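Local coordinates for LbaCas13a H328A (C2c2) (Lachnospiraceae bacterium NK4A179, PDB 5WLH), which binds pre-crRNA as the effector of a CRISPR-Cas13a system and probably matures it and cleaves target RNA under its guidance, at residues T19-T24 against E59-S64; Q791-I796 against A806-L811. All blocks are in the same frame, centred on the assembly; numbering follows the deposited sequence.

Contact 1: residues T19-T24 against E59-S64; sequences TVNAKT and ESRLKS. With nucleotides of chain B.
Val20 lays its CG1 methyl over one face of the Arg61 guanidinium, 3.9 Å above the plane and displaced from the centre of the group, with Arg61 CZ 4.0 Å from Val20 CG1. The two side chains cross at about a right angle. A turn of chi1 to 64° places this methyl between the backbone N and carbonyl carbon of Val20. Asn21 adds a second van der Waals contact, its OD1 lying 3.9 Å from Arg61 CD, with the amide and guanidinium planes 26° apart. Arg61 reaches across from the helix on a chain bent at both chi2 and chi3, and its polar end is held by backbone carbonyls just ahead of 19-24: NE bonds to Leu18 O and NH1 to Lys17 O. The guanidinium thus fastens the start of the modelled chain to helix 51-64.

Downstream, the turn carries the Ala22 N to Thr19 O hydrogen bond and runs into strand 22-28, which pairs antiparallel with strand 33-39 in a two-stranded hairpin.

Segment 19-24 also bonds the RNA, chain B. One phosphate oxygen of G23, OP1, is gripped twice by Thr19: by the backbone N at 3.0 Å from OP1, with an N-H...O angle of 158°, and by OG1 at 2.6 Å from OP1. On the strand, Thr24 OG1 sits between two nucleotides, hydrogen-bonded to the ribose O2' of G23 at 2.9 Å, where either hydroxyl could donate, and receiving a weak bond from N6 of A26. A deoxyribose has no O2' to make this bond.

Contact 2: residues Q791-I796 against A806-L811; sequences QRIKNI and AQICQL
Ile808 meets helix 786-799 with two branches that go to different partners. Its CG2 methyl lies 3.7 Å from Ile793 CD1, the side chains crossing at about a right angle, while its CG1 comes within 4.0 Å of Ile796 CG2. Ile793 gets there by bending at chi2 (-84°), which swings CD1 out to Ile808 although its CB does not point straight at the other helix. The backbones come nearest between Ile796 and Ile808, whose CA atoms are 6.8 Å apart. Helices 786-799 and 805-813 are consecutive helices joined by a short loop, a helix-loop-helix arrangement splayed rather than strictly antiparallel: the short segments run at 126° with axes 10.3 Å apart at closest approach. One turn further on, Leu811 also packs on Ile796, beside Ile808, its CB 3.6 Å from Ile796 CD1 and its CD1 3.8 Å from Ile796 CG2. An alanine here in place of Ile796 removes the methyls that meet Ile808 and Leu811, and would probably open a gap between the helices. Tyr803, in the connecting loop, packs on both Ile796 and Leu811, and Ile743 of helix 736-745 touches Ile808.

How the contacts relate
Contact 2 joins neighbouring helices, ten residues apart at the closest ends, whereas contact 1 spans 35 residues; their places in the fold set their chemistry. Contact 1 lies at the surface, pairing the turn ahead of a strand with a helix. It sets a methyl and an amide oxygen against one arginine by van der Waals contact, and its hydrogen bonds run outward, to neighbouring backbone carbonyls and to RNA. Contact 2 is a buried helix-helix seam of aliphatic side chains, and it buries the larger area, 214 Å² against 123 Å². The two share no helix or strand. Their centres are 21 Å apart and they do not touch, yet both lie on the same side of the chain's centre, with RNA bound directly by contact 1 and about 7 Å from the nearest atom of contact 2.

Contact 1: residues T19-T24 against E59-S64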
loop_
_atom_site.group_PDB
_atom_site.type_symbol
_atom_site.label_atom_id
_atom_site.label_comp_id
_atom_site.label_asym_id
_atom_site.label_seq_id
_atom_site.Cartn_x
_atom_site.Cartn_y
_atom_site.Cartn_z
ATOM N N THR A 19 15.155 -19.425 4.426
ATOM C CA THR A 19 14.093 -20.252 3.853
ATOM C C THR A 19 13.693 -19.788 2.457
ATOM O O THR A 19 12.504 -19.738 2.123
ATOM C CB THR A 19 12.877 -20.250 4.773
ATOM O OG1 THR A 19 12.324 -18.929 4.803
ATOM C CG2 THR A 19 13.263 -20.667 6.189
ATOM N N VAL A 20 14.669 -19.443 1.615
ATOM C CA VAL A 20 14.364 -18.892 0.299
ATOM C C VAL A 20 13.615 -19.903 -0.568
ATOM O O VAL A 20 12.811 -19.516 -1.424
ATOM C CB VAL A 20 15.667 -18.405 -0.371
ATOM C CG1 VAL A 20 16.608 -19.575 -0.628
ATOM C CG2 VAL A 20 15.369 -17.636 -1.653
ATOM N N ASN A 21 13.847 -21.206 -0.354
ATOM C CA ASN A 21 13.148 -22.237 -1.123
ATOM C C ASN A 21 11.666 -22.286 -0.777
ATOM O O ASN A 21 10.818 -22.493 -1.655
ATOM C CB ASN A 21 13.750 -23.620 -0.850
ATOM C CG ASN A 21 15.187 -23.750 -1.300
ATOM O OD1 ASN A 21 16.010 -22.867 -1.067
ATOM N ND2 ASN A 21 15.504 -24.881 -1.927
ATOM N N ALA A 22 11.340 -22.125 0.500
ATOM C CA ALA A 22 10.076 -22.574 1.050
ATOM C C ALA A 22 9.236 -21.394 1.521
ATOM O O ALA A 22 9.704 -20.260 1.641
ATOM C CB ALA A 22 10.333 -23.550 2.202
ATOM N N LYS A 23 7.968 -21.667 1.764
ATOM C CA LYS A 23 7.118 -20.704 2.439
ATOM C C LYS A 23 6.810 -21.201 3.834
ATOM O O LYS A 23 6.947 -22.388 4.142
ATOM C CB LYS A 23 5.835 -20.467 1.652
ATOM C CG LYS A 23 6.107 -20.017 0.222
ATOM C CD LYS A 23 4.854 -19.502 -0.456
ATOM C CE LYS A 23 5.197 -18.712 -1.709
ATOM N NZ LYS A 23 5.425 -17.275 -1.422
ATOM N N THR A 24 6.382 -20.286 4.691
ATOM C CA THR A 24 5.867 -20.682 5.988
ATOM C C THR A 24 4.379 -20.394 6.039
ATOM O O THR A 24 3.871 -19.531 5.318
ATOM C CB THR A 24 6.567 -19.958 7.143
ATOM O OG1 THR A 24 6.100 -18.603 7.211
ATOM C CG2 THR A 24 8.068 -19.954 6.935
ATOM N N GLU A 59 18.812 -27.320 8.544
ATOM C CA GLU A 59 20.208 -27.765 8.611
ATOM C C GLU A 59 20.913 -27.594 7.272
ATOM O O GLU A 59 22.007 -27.025 7.198
ATOM C CB GLU A 59 20.287 -29.235 9.041
ATOM C CG GLU A 59 19.863 -29.549 10.466
ATOM C CD GLU A 59 19.919 -31.047 10.774
ATOM O OE1 GLU A 59 21.039 -31.596 10.883
ATOM O OE2 GLU A 59 18.842 -31.678 10.905
ATOM N N SER A 60 20.298 -28.093 6.198
ATOM C CA SER A 60 20.939 -28.040 4.888
ATOM C C SER A 60 21.157 -26.602 4.427
ATOM O O SER A 60 22.198 -26.284 3.842
ATOM C CB SER A 60 20.104 -28.807 3.863
ATOM O OG SER A 60 20.241 -28.213 2.585
ATOM N N ARG A 61 20.183 -25.719 4.673
ATOM C CA ARG A 61 20.339 -24.323 4.276
ATOM C C ARG A 61 21.444 -23.641 5.072
ATOM O O ARG A 61 22.142 -22.766 4.542
ATOM C CB ARG A 61 19.022 -23.572 4.452
ATOM C CG ARG A 61 17.943 -23.961 3.445
ATOM C CD ARG A 61 18.145 -23.243 2.120
ATOM N NE ARG A 61 18.477 -21.833 2.316
ATOM C CZ ARG A 61 19.474 -21.202 1.703
ATOM N NH1 ARG A 61 19.698 -19.915 1.953
ATOM N NH2 ARG A 61 20.250 -21.856 0.846
ATOM N N LEU A 62 21.616 -24.031 6.335
ATOM C CA LEU A 62 22.664 -23.445 7.164
ATOM C C LEU A 62 24.047 -23.854 6.673
ATOM O O LEU A 62 24.913 -23.001 6.441
ATOM C CB LEU A 62 22.460 -23.861 8.617
ATOM C CG LEU A 62 21.299 -23.102 9.261
ATOM C CD1 LEU A 62 21.018 -23.619 10.655
ATOM C CD2 LEU A 62 21.601 -21.595 9.271
ATOM N N LYS A 63 24.270 -25.154 6.503
ATOM C CA LYS A 63 25.564 -25.648 6.050
ATOM C C LYS A 63 25.876 -25.269 4.606
ATOM O O LYS A 63 26.995 -25.524 4.149
ATOM C CB LYS A 63 25.619 -27.162 6.253
ATOM C CG LYS A 63 25.895 -27.549 7.705
ATOM C CD LYS A 63 26.784 -26.489 8.383
ATOM C CE LYS A 63 27.045 -26.791 9.851
ATOM N NZ LYS A 63 26.114 -26.026 10.714
ATOM N N SER A 64 24.926 -24.659 3.894
ATOM C CA SER A 64 25.214 -24.092 2.581
ATOM C C SER A 64 26.322 -23.047 2.661
ATOM O O SER A 64 27.259 -23.052 1.854
ATOM C CB SER A 64 23.947 -23.468 1.997
ATOM O OG SER A 64 23.627 -24.027 0.740
ATOM P P G B 23 13.807 -16.556 7.439
ATOM O OP1 G B 23 13.879 -17.312 6.154
ATOM O OP2 G B 23 14.404 -15.209 7.523
ATOM O "O5'" G B 23 12.302 -16.393 7.913
ATOM C "C5'" G B 23 11.460 -17.531 7.980
ATOM C "C4'" G B 23 10.103 -17.154 8.500
ATOM O "O4'" G B 23 10.213 -16.500 9.783
ATOM C "C3'" G B 23 9.336 -16.161 7.660
ATOM O "O3'" G B 23 8.760 -16.759 6.512
ATOM C "C2'" G B 23 8.317 -15.619 8.646
ATOM O "O2'" G B 23 7.270 -16.566 8.837
ATOM C "C1'" G B 23 9.150 -15.570 9.930
ATOM N N9 G B 23 9.733 -14.238 10.181
ATOM C C8 G B 23 11.024 -13.825 9.938
ATOM N N7 G B 23 11.227 -12.577 10.308
ATOM C C5 G B 23 10.000 -12.168 10.853
ATOM C C6 G B 23 9.601 -10.931 11.418
ATOM O O6 G B 23 10.301 -9.918 11.566
ATOM N N1 G B 23 8.265 -10.948 11.844
ATOM C C2 G B 23 7.419 -12.030 11.707
ATOM N N2 G B 23 6.155 -11.923 12.152
ATOM N N3 G B 23 7.792 -13.188 11.182
ATOM C C4 G B 23 9.075 -13.177 10.770
ATOM P P A B 26 0.667 -10.092 4.562
ATOM O OP1 A B 26 -0.004 -8.770 4.511
ATOM O OP2 A B 26 2.080 -10.254 4.971
ATOM O "O5'" A B 26 -0.193 -11.039 5.499
ATOM C "C5'" A B 26 -1.617 -10.996 5.521
ATOM C "C4'" A B 26 -2.113 -11.486 6.857
ATOM O "O4'" A B 26 -1.832 -12.909 6.964
ATOM C "C3'" A B 26 -1.420 -10.832 8.046
ATOM O "O3'" A B 26 -2.311 -10.821 9.156
ATOM C "C2'" A B 26 -0.272 -11.798 8.319
ATOM O "O2'" A B 26 0.293 -11.726 9.609
ATOM C "C1'" A B 26 -0.932 -13.149 8.031
ATOM N N9 A B 26 0.045 -14.127 7.564
ATOM C C8 A B 26 0.431 -14.343 6.266
ATOM N N7 A B 26 1.379 -15.255 6.160
ATOM C C5 A B 26 1.606 -15.644 7.463
ATOM C C6 A B 26 2.491 -16.598 7.999
ATOM N N6 A B 26 3.321 -17.306 7.217
ATOM N N1 A B 26 2.508 -16.749 9.332
ATOM C C2 A B 26 1.668 -16.019 10.088
ATOM N N3 A B 26 0.790 -15.100 9.688
ATOM C C4 A B 26 0.805 -14.966 8.347
#

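Contact 2: residues Q791-I796 against A806-L811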
loop_
_atom_site.group_PDB
_atom_site.type_symbol
_atom_site.label_atom_id
_atom_site.label_comp_id
_atom_site.label_asym_id
_atom_site.label_seq_id
_atom_site.Cartn_x
_atom_site.Cartn_y
_atom_site.Cartn_z
ATOM N N GLN A 791 13.859 -23.950 -15.441
ATOM C CA GLN A 791 13.638 -24.988 -14.440
ATOM C C GLN A 791 12.338 -24.747 -13.681
ATOM O O GLN A 791 11.516 -25.660 -13.518
ATOM C CB GLN A 791 14.827 -25.046 -13.477
ATOM C CG GLN A 791 14.946 -26.355 -12.714
ATOM C CD GLN A 791 15.004 -27.561 -13.632
ATOM O OE1 GLN A 791 14.039 -28.321 -13.742
ATOM N NE2 GLN A 791 16.137 -27.743 -14.298
ATOM N N ARG A 792 12.127 -23.514 -13.216
ATOM C CA ARG A 792 10.909 -23.220 -12.471
ATOM C C ARG A 792 9.678 -23.355 -13.352
ATOM O O ARG A 792 8.635 -23.841 -12.893
ATOM C CB ARG A 792 10.986 -21.827 -11.852
ATOM C CG ARG A 792 12.300 -21.563 -11.163
ATOM C CD ARG A 792 12.399 -20.126 -10.732
ATOM N NE ARG A 792 11.944 -19.923 -9.363
ATOM C CZ ARG A 792 12.730 -20.034 -8.296
ATOM N NH1 ARG A 792 12.238 -19.830 -7.080
ATOM N NH2 ARG A 792 14.009 -20.347 -8.449
ATOM N N ILE A 793 9.783 -22.950 -14.623
ATOM C CA ILE A 793 8.677 -23.138 -15.561
ATOM C C ILE A 793 8.305 -24.611 -15.650
ATOM O O ILE A 793 7.125 -24.981 -15.575
ATOM C CB ILE A 793 9.039 -22.576 -16.949
ATOM C CG1 ILE A 793 9.436 -21.106 -16.850
ATOM C CG2 ILE A 793 7.886 -22.783 -17.923
ATOM C CD1 ILE A 793 8.278 -20.156 -16.863
ATOM N N LYS A 794 9.308 -25.481 -15.819
ATOM C CA LYS A 794 9.008 -26.905 -15.927
ATOM C C LYS A 794 8.417 -27.436 -14.628
ATOM O O LYS A 794 7.487 -28.255 -14.646
ATOM C CB LYS A 794 10.260 -27.700 -16.326
ATOM C CG LYS A 794 10.669 -27.656 -17.828
ATOM C CD LYS A 794 9.794 -28.565 -18.738
ATOM C CE LYS A 794 8.420 -27.978 -19.087
ATOM N NZ LYS A 794 7.434 -28.970 -19.599
ATOM N N ASN A 795 8.929 -26.969 -13.487
ATOM C CA ASN A 795 8.324 -27.332 -12.209
ATOM C C ASN A 795 6.863 -26.895 -12.156
ATOM O O ASN A 795 5.985 -27.668 -11.753
ATOM C CB ASN A 795 9.121 -26.712 -11.063
ATOM C CG ASN A 795 8.607 -27.138 -9.706
ATOM O OD1 ASN A 795 8.588 -26.352 -8.757
ATOM N ND2 ASN A 795 8.176 -28.393 -9.605
ATOM N N ILE A 796 6.584 -25.662 -12.587
ATOM C CA ILE A 796 5.221 -25.136 -12.525
ATOM C C ILE A 796 4.269 -26.002 -13.345
ATOM O O ILE A 796 3.211 -26.425 -12.859
ATOM C CB ILE A 796 5.195 -23.667 -12.986
ATOM C CG1 ILE A 796 5.788 -22.771 -11.900
ATOM C CG2 ILE A 796 3.776 -23.237 -13.329
ATOM C CD1 ILE A 796 6.163 -21.390 -12.383
ATOM N N ALA A 806 -1.120 -17.067 -18.050
ATOM C CA ALA A 806 -1.201 -16.073 -16.984
ATOM C C ALA A 806 -0.771 -16.675 -15.655
ATOM O O ALA A 806 -0.035 -16.046 -14.892
ATOM C CB ALA A 806 -2.624 -15.523 -16.893
ATOM N N GLN A 807 -1.212 -17.905 -15.368
ATOM C CA GLN A 807 -0.880 -18.522 -14.087
ATOM C C GLN A 807 0.590 -18.893 -14.005
ATOM O O GLN A 807 1.188 -18.799 -12.928
ATOM C CB GLN A 807 -1.779 -19.733 -13.843
ATOM C CG GLN A 807 -3.238 -19.311 -13.669
ATOM C CD GLN A 807 -4.226 -20.458 -13.676
ATOM O OE1 GLN A 807 -4.042 -21.466 -14.368
ATOM N NE2 GLN A 807 -5.292 -20.303 -12.909
ATOM N N ILE A 808 1.204 -19.272 -15.128
ATOM C CA ILE A 808 2.653 -19.437 -15.131
ATOM C C ILE A 808 3.337 -18.108 -14.829
ATOM O O ILE A 808 4.266 -18.042 -14.013
ATOM C CB ILE A 808 3.126 -20.036 -16.469
ATOM C CG1 ILE A 808 2.521 -21.424 -16.655
ATOM C CG2 ILE A 808 4.633 -20.098 -16.493
ATOM C CD1 ILE A 808 2.632 -21.956 -18.076
ATOM N N CYS A 809 2.881 -17.022 -15.474
ATOM C CA CYS A 809 3.465 -15.709 -15.212
ATOM C C CYS A 809 3.335 -15.328 -13.748
ATOM O O CYS A 809 4.274 -14.792 -13.154
ATOM C CB CYS A 809 2.796 -14.629 -16.059
ATOM S SG CYS A 809 3.184 -14.677 -17.817
ATOM N N GLN A 810 2.160 -15.564 -13.167
ATOM C CA GLN A 810 1.945 -15.187 -11.773
ATOM C C GLN A 810 2.874 -15.961 -10.848
ATOM O O GLN A 810 3.464 -15.389 -9.923
ATOM C CB GLN A 810 0.485 -15.426 -11.391
ATOM C CG GLN A 810 -0.488 -14.581 -12.175
ATOM C CD GLN A 810 -1.888 -15.137 -12.147
ATOM O OE1 GLN A 810 -2.134 -16.212 -11.602
ATOM N NE2 GLN A 810 -2.824 -14.392 -12.705
ATOM N N LEU A 811 3.026 -17.261 -11.093
ATOM C CA LEU A 811 3.874 -18.076 -10.232
ATOM C C LEU A 811 5.339 -17.713 -10.402
ATOM O O LEU A 811 6.110 -17.795 -9.440
ATOM C CB LEU A 811 3.638 -19.559 -10.509
ATOM C CG LEU A 811 2.237 -20.027 -10.104
ATOM C CD1 LEU A 811 2.029 -21.478 -10.468
ATOM C CD2 LEU A 811 1.992 -19.800 -8.616
#